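Local structure of putative uncharacterized protein (Emericella nidulans, 3PGB) at residues 409-417 and 440-448. The protein is a copper- and topaquinone-containing amine oxidase that probably oxidises primary amines to aldehydes, releasing ammonia and hydrogen peroxide. Numbering follows the deposited sequence.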
loop_
_atom_site.group_PDB
_atom_site.type_symbol
_atom_site.label_atom_id
_atom_site.label_comp_id
_atom_site.label_asym_id
_atom_site.label_seq_id
_atom_site.Cartn_x
_atom_site.Cartn_y
_atom_site.Cartn_z
ATOM N N GLY A 409 -17.713 17.888 7.190
ATOM C CA GLY A 409 -17.293 19.255 7.501
ATOM C C GLY A 409 -17.465 19.727 8.941
ATOM O O GLY A 409 -16.615 20.458 9.451
ATOM N N PRO A 410 -18.574 19.347 9.601
ATOM C CA PRO A 410 -18.773 19.753 10.999
ATOM C C PRO A 410 -17.799 19.110 11.989
ATOM O O PRO A 410 -17.542 19.668 13.062
ATOM C CB PRO A 410 -20.205 19.286 11.303
ATOM C CG PRO A 410 -20.855 19.170 9.998
ATOM C CD PRO A 410 -19.788 18.727 9.047
ATOM N N TYR A 411 -17.282 17.936 11.639
ATOM C CA TYR A 411 -16.407 17.187 12.532
ATOM C C TYR A 411 -14.975 17.121 12.008
ATOM O O TYR A 411 -14.225 16.220 12.365
ATOM C CB TYR A 411 -16.979 15.788 12.755
ATOM C CG TYR A 411 -18.435 15.821 13.143
ATOM C CD1 TYR A 411 -18.824 16.190 14.427
ATOM C CD2 TYR A 411 -19.426 15.513 12.224
ATOM C CE1 TYR A 411 -20.160 16.240 14.787
ATOM C CE2 TYR A 411 -20.767 15.559 12.570
ATOM C CZ TYR A 411 -21.125 15.922 13.855
ATOM O OH TYR A 411 -22.449 15.965 14.212
ATOM N N ALA A 412 -14.602 18.085 11.174
ATOM C CA ALA A 412 -13.217 18.234 10.734
ATOM C C ALA A 412 -12.458 19.092 11.758
ATOM O O ALA A 412 -12.037 20.206 11.457
ATOM C CB ALA A 412 -13.162 18.861 9.347
ATOM N N PHE A 413 -12.288 18.552 12.964
ATOM C CA PHE A 413 -11.747 19.300 14.096
ATOM C C PHE A 413 -10.284 19.706 13.906
ATOM O O PHE A 413 -9.605 19.227 13.006
ATOM C CB PHE A 413 -11.856 18.475 15.379
ATOM C CG PHE A 413 -13.265 18.146 15.779
ATOM C CD1 PHE A 413 -14.210 19.150 15.947
ATOM C CD2 PHE A 413 -13.644 16.828 16.014
ATOM C CE1 PHE A 413 -15.513 18.845 16.331
ATOM C CE2 PHE A 413 -14.944 16.514 16.400
ATOM C CZ PHE A 413 -15.877 17.518 16.559
ATOM N N GLU A 414 -9.810 20.598 14.770
ATOM C CA GLU A 414 -8.414 21.032 14.744
ATOM C C GLU A 414 -7.496 19.824 14.950
ATOM O O GLU A 414 -7.787 18.949 15.760
ATOM C CB GLU A 414 -8.170 22.097 15.824
ATOM C CG GLU A 414 -6.719 22.581 15.964
ATOM C CD GLU A 414 -6.579 23.783 16.895
ATOM O OE1 GLU A 414 -7.518 24.060 17.677
ATOM O OE2 GLU A 414 -5.521 24.444 16.855
ATOM N N LEU A 415 -6.401 19.784 14.197
ATOM C CA LEU A 415 -5.435 18.688 14.267
ATOM C C LEU A 415 -4.449 18.907 15.411
ATOM O O LEU A 415 -4.159 20.048 15.777
ATOM C CB LEU A 415 -4.674 18.586 12.944
ATOM C CG LEU A 415 -5.544 18.386 11.702
ATOM C CD1 LEU A 415 -4.691 18.335 10.446
ATOM C CD2 LEU A 415 -6.374 17.115 11.830
ATOM N N LEU A 416 -3.939 17.821 15.985
ATOM C CA LEU A 416 -2.856 17.931 16.957
ATOM C C LEU A 416 -1.558 18.077 16.183
ATOM O O LEU A 416 -1.144 17.164 15.467
ATOM C CB LEU A 416 -2.795 16.713 17.879
ATOM C CG LEU A 416 -3.989 16.492 18.815
ATOM C CD1 LEU A 416 -3.653 15.416 19.833
ATOM C CD2 LEU A 416 -4.401 17.776 19.536
ATOM N N LYS A 417 -0.923 19.236 16.325
ATOM C CA LYS A 417 0.292 19.544 15.578
ATOM C C LYS A 417 1.431 18.654 16.039
ATOM O O LYS A 417 1.577 18.402 17.225
ATOM C CB LYS A 417 0.663 21.015 15.741
ATOM C CG LYS A 417 -0.327 21.944 15.081
ATOM C CD LYS A 417 -0.211 23.371 15.569
ATOM C CE LYS A 417 -1.151 24.272 14.791
ATOM N NZ LYS A 417 -2.024 25.062 15.690
ATOM N N THR A 440 -15.774 27.849 13.004
ATOM C CA THR A 440 -14.467 27.725 12.372
ATOM C C THR A 440 -13.638 26.703 13.144
ATOM O O THR A 440 -13.479 26.814 14.360
ATOM C CB THR A 440 -13.725 29.082 12.316
ATOM O OG1 THR A 440 -14.391 29.954 11.393
ATOM C CG2 THR A 440 -12.270 28.897 11.866
ATOM N N HIS A 441 -13.149 25.694 12.426
ATOM C CA HIS A 441 -12.193 24.735 12.961
ATOM C C HIS A 441 -10.799 25.242 12.633
ATOM O O HIS A 441 -10.357 25.166 11.482
ATOM C CB HIS A 441 -12.391 23.351 12.337
ATOM C CG HIS A 441 -13.673 22.687 12.730
ATOM N ND1 HIS A 441 -14.102 22.614 14.040
ATOM C CD2 HIS A 441 -14.613 22.054 11.988
ATOM C CE1 HIS A 441 -15.255 21.969 14.087
ATOM N NE2 HIS A 441 -15.584 21.615 12.856
ATOM N N VAL A 442 -10.113 25.764 13.645
ATOM C CA VAL A 442 -8.802 26.359 13.446
ATOM C C VAL A 442 -7.797 25.265 13.140
ATOM O O VAL A 442 -7.781 24.248 13.816
ATOM C CB VAL A 442 -8.339 27.139 14.694
ATOM C CG1 VAL A 442 -6.895 27.622 14.525
ATOM C CG2 VAL A 442 -9.271 28.305 14.958
ATOM N N ASP A 443 -6.976 25.472 12.115
ATOM C CA ASP A 443 -5.904 24.543 11.786
ATOM C C ASP A 443 -6.431 23.113 11.705
ATOM O O ASP A 443 -5.991 22.219 12.438
ATOM C CB ASP A 443 -4.776 24.653 12.812
ATOM C CG ASP A 443 -4.173 26.048 12.877
ATOM O OD1 ASP A 443 -3.584 26.385 13.925
ATOM O OD2 ASP A 443 -4.277 26.806 11.889
ATOM N N SER A 444 -7.393 22.923 10.808
ATOM C CA SER A 444 -7.998 21.618 10.562
ATOM C C SER A 444 -7.520 20.990 9.247
ATOM O O SER A 444 -7.617 19.784 9.084
ATOM C CB SER A 444 -9.520 21.731 10.581
ATOM O OG SER A 444 -9.949 22.945 9.996
ATOM N N LEU A 445 -7.030 21.797 8.309
ATOM C CA LEU A 445 -6.296 21.269 7.155
ATOM C C LEU A 445 -4.809 21.409 7.441
ATOM O O LEU A 445 -4.394 22.340 8.135
ATOM C CB LEU A 445 -6.620 22.036 5.874
ATOM C CG LEU A 445 -8.017 21.898 5.273
ATOM C CD1 LEU A 445 -8.169 22.826 4.070
ATOM C CD2 LEU A 445 -8.315 20.451 4.880
ATOM N N CYS A 446 -4.004 20.494 6.915
ATOM C CA CYS A 446 -2.562 20.675 6.954
ATOM C C CYS A 446 -1.932 20.406 5.593
ATOM O O CYS A 446 -2.470 19.656 4.768
ATOM C CB CYS A 446 -1.923 19.827 8.061
ATOM S SG CYS A 446 -1.809 18.070 7.751
ATOM N N LEU A 447 -0.805 21.067 5.362
ATOM C CA LEU A 447 -0.070 20.974 4.116
ATOM C C LEU A 447 1.376 20.748 4.496
ATOM O O LEU A 447 1.891 21.442 5.370
ATOM C CB LEU A 447 -0.190 22.279 3.323
ATOM C CG LEU A 447 -1.559 22.667 2.760
ATOM C CD1 LEU A 447 -1.524 24.073 2.190
ATOM C CD2 LEU A 447 -2.003 21.664 1.696
ATOM N N PHE A 448 2.039 19.794 3.854
ATOM C CA PHE A 448 3.443 19.568 4.142
ATOM C C PHE A 448 4.160 18.724 3.107
ATOM O O PHE A 448 3.580 17.826 2.494
ATOM C CB PHE A 448 3.610 18.909 5.519
ATOM C CG PHE A 448 2.918 17.584 5.648
ATOM C CD1 PHE A 448 1.578 17.516 5.994
ATOM C CD2 PHE A 448 3.611 16.400 5.425
ATOM C CE1 PHE A 448 0.938 16.293 6.119
ATOM C CE2 PHE A 448 2.974 15.176 5.547
ATOM C CZ PHE A 448 1.637 15.123 5.894
#
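Leu-415 N donates a nearly straight hydrogen bond, 3.0 Å long, to Asp-443 O, and close by the two chains come nearest, with Glu-414 CA 4.2 Å from Ser-444 CA. Segment 409-417 is irregular, with an inverse gamma turn centred on Ala-412; it runs along the strand 437-451 where that strand is broken by a corner and a classic beta bulge at Ser-444 and Leu-445. Both segments belong to the enzyme domain of the copper amine oxidase, a beta-sandwich in this family.

At one end His-441 fits into the bend of the loop. Its NE2 donates to Pro-410 O at 2.8 Å, approaching from above the carbonyl plane, while Gly-409 O lies at the ring edge. Phe-413 CA sits over one imidazole face in a CH-pi contact. The phenyl ring of the same residue turns its edge toward that imidazole in an offset edge-to-face pair, the planes at 81°. Phe-432 of the neighbouring strand also meets the His-441 ring. Phe-413 itself packs on Ser-460 of the second subunit, bringing the contact to the dimer interface.

Beyond the bulge, Leu-415 CD1 rests 3.9 Å from Cys-446 CB, beside the disulfide from Cys-446 to Cys-421. With CG anti to the backbone N (chi1 176°) and the chain extended beyond it, Glu-414 lies alongside Asp-443, and its OE1 is bonded by Gly-775 N. The two side chains run in the same direction, their carboxylate planes 73° apart and Glu-414 OE2 4.0 Å from Asp-443 OD1, a repulsion that Lys-417 probably offsets. The lysine forms a long salt bridge to Glu-414 OE2 and a cation-pi contact with Tyr-427; its NZ meets Asp-443 OD1 at 2.7 Å on the anti side of the carboxylate.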